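Local coordinates for protein GDP-perosamine synthase (Caulobacter crescentus, PDB 3BN1) that makes GDP-perosamine for the lipopolysaccharide O-antigen by moving an amino group from L-glutamate to GDP-4-keto-6-deoxy-D-mannose with the help of pyridoxal 5'-phosphate, at residues A[48-53]-A[244-249]; A[260-265]-A[359-364]. All coordinates share one frame; numbering follows the deposited sequence.

Contact 1 of 2, residues A[48-53]-A[244-249]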
loop_
_atom_site.group_PDB
_atom_site.type_symbol
_atom_site.label_atom_id
_atom_site.label_comp_id
_atom_site.label_asym_id
_atom_site.label_seq_id
_atom_site.Cartn_x
_atom_site.Cartn_y
_atom_site.Cartn_z
ATOM N N ALA A 48 7.105 -1.949 19.237
ATOM C CA ALA A 48 6.222 -2.591 20.176
ATOM C C ALA A 48 6.689 -2.291 21.610
ATOM O O ALA A 48 5.878 -2.056 22.513
ATOM C CB ALA A 48 6.243 -4.086 19.896
ATOM N N ASP A 49 7.992 -2.338 21.812
ATOM C CA ASP A 49 8.577 -1.998 23.107
ATOM C C ASP A 49 8.358 -0.513 23.399
ATOM O O ASP A 49 8.034 -0.131 24.511
ATOM C CB ASP A 49 10.119 -2.216 23.128
ATOM C CG ASP A 49 10.532 -3.643 22.807
ATOM O OD1 ASP A 49 9.729 -4.593 22.985
ATOM O OD2 ASP A 49 11.704 -3.798 22.392
ATOM N N TYR A 50 8.545 0.352 22.420
ATOM C CA TYR A 50 8.363 1.763 22.720
ATOM C C TYR A 50 6.952 2.046 23.151
ATOM O O TYR A 50 6.723 2.801 24.092
ATOM C CB TYR A 50 8.760 2.577 21.531
ATOM C CG TYR A 50 8.632 4.051 21.777
ATOM C CD1 TYR A 50 9.483 4.717 22.646
ATOM C CD2 TYR A 50 7.610 4.775 21.169
ATOM C CE1 TYR A 50 9.362 6.111 22.839
ATOM C CE2 TYR A 50 7.494 6.156 21.330
ATOM C CZ TYR A 50 8.363 6.812 22.188
ATOM O OH TYR A 50 8.215 8.171 22.393
ATOM N N CYS A 51 6.007 1.374 22.518
ATOM C CA CYS A 51 4.617 1.492 22.927
ATOM C C CYS A 51 4.211 0.643 24.124
ATOM O O CYS A 51 3.083 0.764 24.628
ATOM C CB CYS A 51 3.682 1.112 21.774
ATOM S SG CYS A 51 3.849 2.403 20.490
ATOM N N GLY A 52 5.090 -0.256 24.532
ATOM C CA GLY A 52 4.783 -1.101 25.673
ATOM C C GLY A 52 3.733 -2.167 25.345
ATOM O O GLY A 52 2.992 -2.618 26.218
ATOM N N VAL A 53 3.737 -2.698 24.133
ATOM C CA VAL A 53 2.722 -3.718 23.842
ATOM C C VAL A 53 3.441 -4.930 23.314
ATOM O O VAL A 53 4.636 -4.853 23.014
ATOM C CB VAL A 53 1.755 -3.259 22.724
ATOM C CG1 VAL A 53 0.910 -2.097 23.136
ATOM C CG2 VAL A 53 2.521 -2.960 21.458
ATOM N N ALA A 244 15.774 3.846 12.348
ATOM C CA ALA A 244 16.696 4.958 12.639
ATOM C C ALA A 244 15.925 6.151 13.240
ATOM O O ALA A 244 16.419 6.859 14.124
ATOM C CB ALA A 244 17.452 5.358 11.382
ATOM N N GLN A 245 14.698 6.382 12.784
ATOM C CA GLN A 245 13.910 7.500 13.338
ATOM C C GLN A 245 13.587 7.195 14.780
ATOM O O GLN A 245 13.653 8.089 15.626
ATOM C CB GLN A 245 12.577 7.636 12.603
ATOM C CG GLN A 245 12.760 8.212 11.230
ATOM C CD GLN A 245 12.766 9.750 11.270
ATOM O OE1 GLN A 245 11.717 10.394 11.422
ATOM N NE2 GLN A 245 13.969 10.331 11.196
ATOM N N LEU A 246 13.163 5.951 15.025
ATOM C CA LEU A 246 12.763 5.589 16.379
ATOM C C LEU A 246 13.898 5.658 17.380
ATOM O O LEU A 246 13.663 5.986 18.537
ATOM C CB LEU A 246 12.023 4.251 16.460
ATOM C CG LEU A 246 11.385 3.586 17.697
ATOM C CD1 LEU A 246 10.312 4.362 18.458
ATOM C CD2 LEU A 246 10.870 2.161 17.388
ATOM N N GLU A 247 15.107 5.310 16.940
ATOM C CA GLU A 247 16.284 5.417 17.804
ATOM C C GLU A 247 16.461 6.833 18.319
ATOM O O GLU A 247 17.137 7.074 19.311
ATOM C CB GLU A 247 17.541 5.069 17.017
ATOM C CG GLU A 247 17.622 3.637 16.541
ATOM C CD GLU A 247 18.775 3.425 15.550
ATOM O OE1 GLU A 247 19.212 4.403 14.900
ATOM O OE2 GLU A 247 19.225 2.264 15.383
ATOM N N ARG A 248 15.887 7.801 17.637
ATOM C CA ARG A 248 16.101 9.156 18.077
ATOM C C ARG A 248 14.786 9.791 18.439
ATOM O O ARG A 248 14.689 11.004 18.443
ATOM C CB ARG A 248 16.821 9.919 16.966
ATOM C CG ARG A 248 18.373 9.759 17.069
ATOM C CD ARG A 248 19.130 10.531 16.022
ATOM N NE ARG A 248 18.945 11.970 16.165
ATOM C CZ ARG A 248 19.559 12.697 17.088
ATOM N NH1 ARG A 248 19.330 14.001 17.156
ATOM N NH2 ARG A 248 20.389 12.101 17.941
ATOM N N VAL A 249 13.799 8.966 18.759
ATOM C CA VAL A 249 12.459 9.466 19.046
ATOM C C VAL A 249 12.453 10.510 20.156
ATOM O O VAL A 249 11.834 11.573 20.044
ATOM C CB VAL A 249 11.450 8.338 19.371
ATOM C CG1 VAL A 249 11.671 7.809 20.784
ATOM C CG2 VAL A 249 10.023 8.873 19.288
#
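Tyr50, in the last turn of helix 38-51, meets Leu246 and Val249 at the junction of helices 236-247 and 249-266, a helix-helix contact within the aspartate aminotransferase-type fold of the DegT/DnrJ/EryC1 family. The chemistry across it is apolar, with no hydrogen bond between the two segments.

The first interaction is a CH-pi contact. Leu246 sends CD1 over one face of the Tyr50 ring, 4.1 Å from the ring centroid and 27° off the normal. The methyl sits nearer the root of the ring than its hydroxyl end, for Leu246 CD1 lies 3.7 Å from Tyr50 CG. Leucine is long enough to put this methyl over the ring while its side chain also touches Phe43, Ala46 and Phe47 of helix 38-51.

Tyrosine offers its partners a long, flat apolar surface. With CG trans to the backbone N (chi1 -179°), the ring reaches outward from its helix and spans the gap to both residues, although the nearest CA atoms, those of Tyr50 and Leu246, are 8.6 Å apart. The same ring takes part in a cation-pi interaction with Lys172, whose NZ also hydrogen-bonds the Tyr50 carbonyl oxygen.

The helix is closed two residues after Tyr50, where Gly52, at positive phi, forms a Schellman motif, a conformation that glycine adopts easily, and Val53 N reaches back to Ala48 O at 2.8 Å.

Plain van der Waals contact completes the set: Val249 meets the far half of the ring with both methyls, CG1 lying 3.5 Å from Tyr50 CE1 and CG2 3.7 Å from Tyr50 OH.

Contact 2 of 2, residues A[260-265]-A[359-364]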
loop_
_atom_site.group_PDB
_atom_site.type_symbol
_atom_site.label_atom_id
_atom_site.label_comp_id
_atom_site.label_asym_id
_atom_site.label_seq_id
_atom_site.Cartn_x
_atom_site.Cartn_y
_atom_site.Cartn_z
ATOM N N VAL A 260 7.513 24.071 20.843
ATOM C CA VAL A 260 6.232 24.310 21.476
ATOM C C VAL A 260 6.430 25.307 22.614
ATOM O O VAL A 260 5.606 26.191 22.876
ATOM C CB VAL A 260 5.694 22.967 22.116
ATOM C CG1 VAL A 260 4.493 23.292 23.016
ATOM C CG2 VAL A 260 5.213 22.045 21.047
ATOM N N GLY A 261 7.549 25.146 23.312
ATOM C CA GLY A 261 7.793 26.067 24.414
ATOM C C GLY A 261 7.969 27.510 23.979
ATOM O O GLY A 261 7.552 28.460 24.659
ATOM N N TRP A 262 8.545 27.671 22.804
ATOM C CA TRP A 262 8.780 28.994 22.239
ATOM C C TRP A 262 7.438 29.637 21.932
ATOM O O TRP A 262 7.211 30.806 22.238
ATOM C CB TRP A 262 9.646 28.844 21.002
ATOM C CG TRP A 262 11.038 28.627 21.376
ATOM C CD1 TRP A 262 11.658 29.081 22.520
ATOM C CD2 TRP A 262 12.032 27.911 20.614
ATOM N NE1 TRP A 262 12.969 28.634 22.532
ATOM C CE2 TRP A 262 13.228 27.923 21.382
ATOM C CE3 TRP A 262 12.030 27.268 19.358
ATOM C CZ2 TRP A 262 14.442 27.364 20.906
ATOM C CZ3 TRP A 262 13.242 26.692 18.893
ATOM C CH2 TRP A 262 14.427 26.735 19.691
ATOM N N TYR A 263 6.534 28.827 21.382
ATOM C CA TYR A 263 5.161 29.261 21.091
ATOM C C TYR A 263 4.448 29.728 22.347
ATOM O O TYR A 263 3.805 30.781 22.316
ATOM C CB TYR A 263 4.342 28.161 20.384
ATOM C CG TYR A 263 4.456 28.077 18.858
ATOM C CD1 TYR A 263 4.223 29.173 18.045
ATOM C CD2 TYR A 263 4.770 26.888 18.241
ATOM C CE1 TYR A 263 4.341 29.082 16.652
ATOM C CE2 TYR A 263 4.905 26.771 16.854
ATOM C CZ TYR A 263 4.672 27.853 16.043
ATOM O OH TYR A 263 4.744 27.746 14.650
ATOM N N GLU A 264 4.585 28.969 23.429
ATOM C CA GLU A 264 3.878 29.229 24.692
ATOM C C GLU A 264 4.308 30.549 25.276
ATOM O O GLU A 264 3.504 31.294 25.805
ATOM C CB GLU A 264 4.068 28.079 25.691
ATOM C CG GLU A 264 3.037 26.967 25.492
ATOM C CD GLU A 264 1.595 27.475 25.584
ATOM O OE1 GLU A 264 1.303 28.173 26.587
ATOM O OE2 GLU A 264 0.769 27.189 24.668
ATOM N N GLN A 265 5.601 30.799 25.130
ATOM C CA GLN A 265 6.210 32.003 25.639
ATOM C C GLN A 265 5.912 33.222 24.762
ATOM O O GLN A 265 5.573 34.319 25.218
ATOM C CB GLN A 265 7.728 31.809 25.731
ATOM C CG GLN A 265 8.506 33.036 26.278
ATOM C CD GLN A 265 9.937 33.174 25.740
ATOM O OE1 GLN A 265 10.660 32.185 25.581
ATOM N NE2 GLN A 265 10.353 34.409 25.474
ATOM N N ALA A 359 14.278 31.631 16.101
ATOM C CA ALA A 359 14.125 32.764 15.193
ATOM C C ALA A 359 12.959 32.524 14.254
ATOM O O ALA A 359 12.170 33.425 14.011
ATOM C CB ALA A 359 15.418 33.015 14.416
ATOM N N ASP A 360 12.861 31.292 13.759
ATOM C CA ASP A 360 11.775 30.867 12.874
ATOM C C ASP A 360 10.449 31.138 13.580
ATOM O O ASP A 360 9.487 31.614 12.957
ATOM C CB ASP A 360 11.792 29.350 12.677
ATOM C CG ASP A 360 12.951 28.849 11.826
ATOM O OD1 ASP A 360 13.532 29.675 11.099
ATOM O OD2 ASP A 360 13.251 27.631 11.855
ATOM N N ILE A 361 10.410 30.757 14.866
ATOM C CA ILE A 361 9.210 30.912 15.649
ATOM C C ILE A 361 8.968 32.383 15.847
ATOM O O ILE A 361 7.846 32.861 15.687
ATOM C CB ILE A 361 9.166 30.117 16.962
ATOM C CG1 ILE A 361 9.402 28.608 16.711
ATOM C CG2 ILE A 361 7.913 30.504 17.762
ATOM C CD1 ILE A 361 8.658 28.042 15.430
ATOM N N ASP A 362 10.018 33.138 16.105
ATOM C CA ASP A 362 9.793 34.566 16.218
ATOM C C ASP A 362 9.067 35.127 14.957
ATOM O O ASP A 362 8.131 35.953 15.015
ATOM C CB ASP A 362 11.165 35.229 16.343
ATOM C CG ASP A 362 11.711 35.170 17.755
ATOM O OD1 ASP A 362 10.898 34.993 18.687
ATOM O OD2 ASP A 362 12.944 35.306 17.940
ATOM N N ARG A 363 9.539 34.658 13.820
ATOM C CA ARG A 363 9.058 35.051 12.489
ATOM C C ARG A 363 7.594 34.687 12.296
ATOM O O ARG A 363 6.793 35.507 11.865
ATOM C CB ARG A 363 9.905 34.314 11.453
ATOM C CG ARG A 363 9.609 34.780 10.054
ATOM C CD ARG A 363 10.714 34.381 9.046
ATOM N NE ARG A 363 10.162 34.385 7.690
ATOM C CZ ARG A 363 10.459 33.511 6.732
ATOM N NH1 ARG A 363 11.365 32.546 6.926
ATOM N NH2 ARG A 363 9.890 33.651 5.544
ATOM N N VAL A 364 7.215 33.478 12.677
ATOM C CA VAL A 364 5.818 33.077 12.553
ATOM C C VAL A 364 4.961 34.007 13.424
ATOM O O VAL A 364 3.886 34.485 13.073
ATOM C CB VAL A 364 5.726 31.641 13.153
ATOM C CG1 VAL A 364 4.269 31.143 13.247
ATOM C CG2 VAL A 364 6.459 30.724 12.275
#
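Two helices of the smaller, C-terminal part of this aminotransferase fold, 249-266 and 358-371, pack here through Trp262 and Tyr263 on one side and Ile361 and Val364 on the other. Their local axes run in broadly the same direction, crossing at -41° with a closest approach of 9.8 Å.

Ile361 is the residue that both aromatic side chains share. Its CG2 methyl lies over one face of the Tyr263 ring, offset toward the rim, 4.2 Å from the centroid and 23° off the normal, a CH-pi contact. Its CG1 passes the indole obliquely, 4.0 Å from Trp262 CE3, the two side chains crossing at about a right angle; the broad apolar indole suits this partly exposed margin of the interface. A chi2 of -41° then turns the terminal CD1 back to the phenol end, 4.0 Å from Tyr263 CZ, so both branches touch the tyrosine.

Val364, one turn further along, approaches the same tyrosine differently. Its CG1 lies at the ring edge, in plane, 3.7 Å from Tyr263 OH. Isoleucine covers a face, and one valine methyl meets the edge near the hydroxyl. Tyrosine suits the place by pairing an apolar ring with a polar tip: its hydroxyl, within a buried side chain, hydrogen-bonds Pro351 O.

Beyond these residues, Asp362 of helix 358-371 forms a salt bridge with Lys266 at the end of helix 249-266. Tyr263 also stacks with Tyr290 of strand 290-294, while Pro351 directly follows strand 347-350, placing the helix pair beside the antiparallel four-stranded sheet.

Both contacts are largely buried, yet they lie in different parts of the fold, with centres about 28 Å apart and no atoms touching. Contact 1 sits nearer the spatial centre of the subunit, its own centre about 16 Å away against about 23 Å for contact 2. Helix 249-266 connects them: it starts within the 244-249 segment and carries 260-265 near its other end. Each relies on methyls against tyrosine, but contact 1 centres on a single ring at a helix terminus, whereas contact 2 joins the last turns of helix 249-266 to the first turns of helix 358-371, with two aromatics. Their polar surroundings differ too: a lysine accompanies the tyrosine of contact 1, a backbone carbonyl that of contact 2.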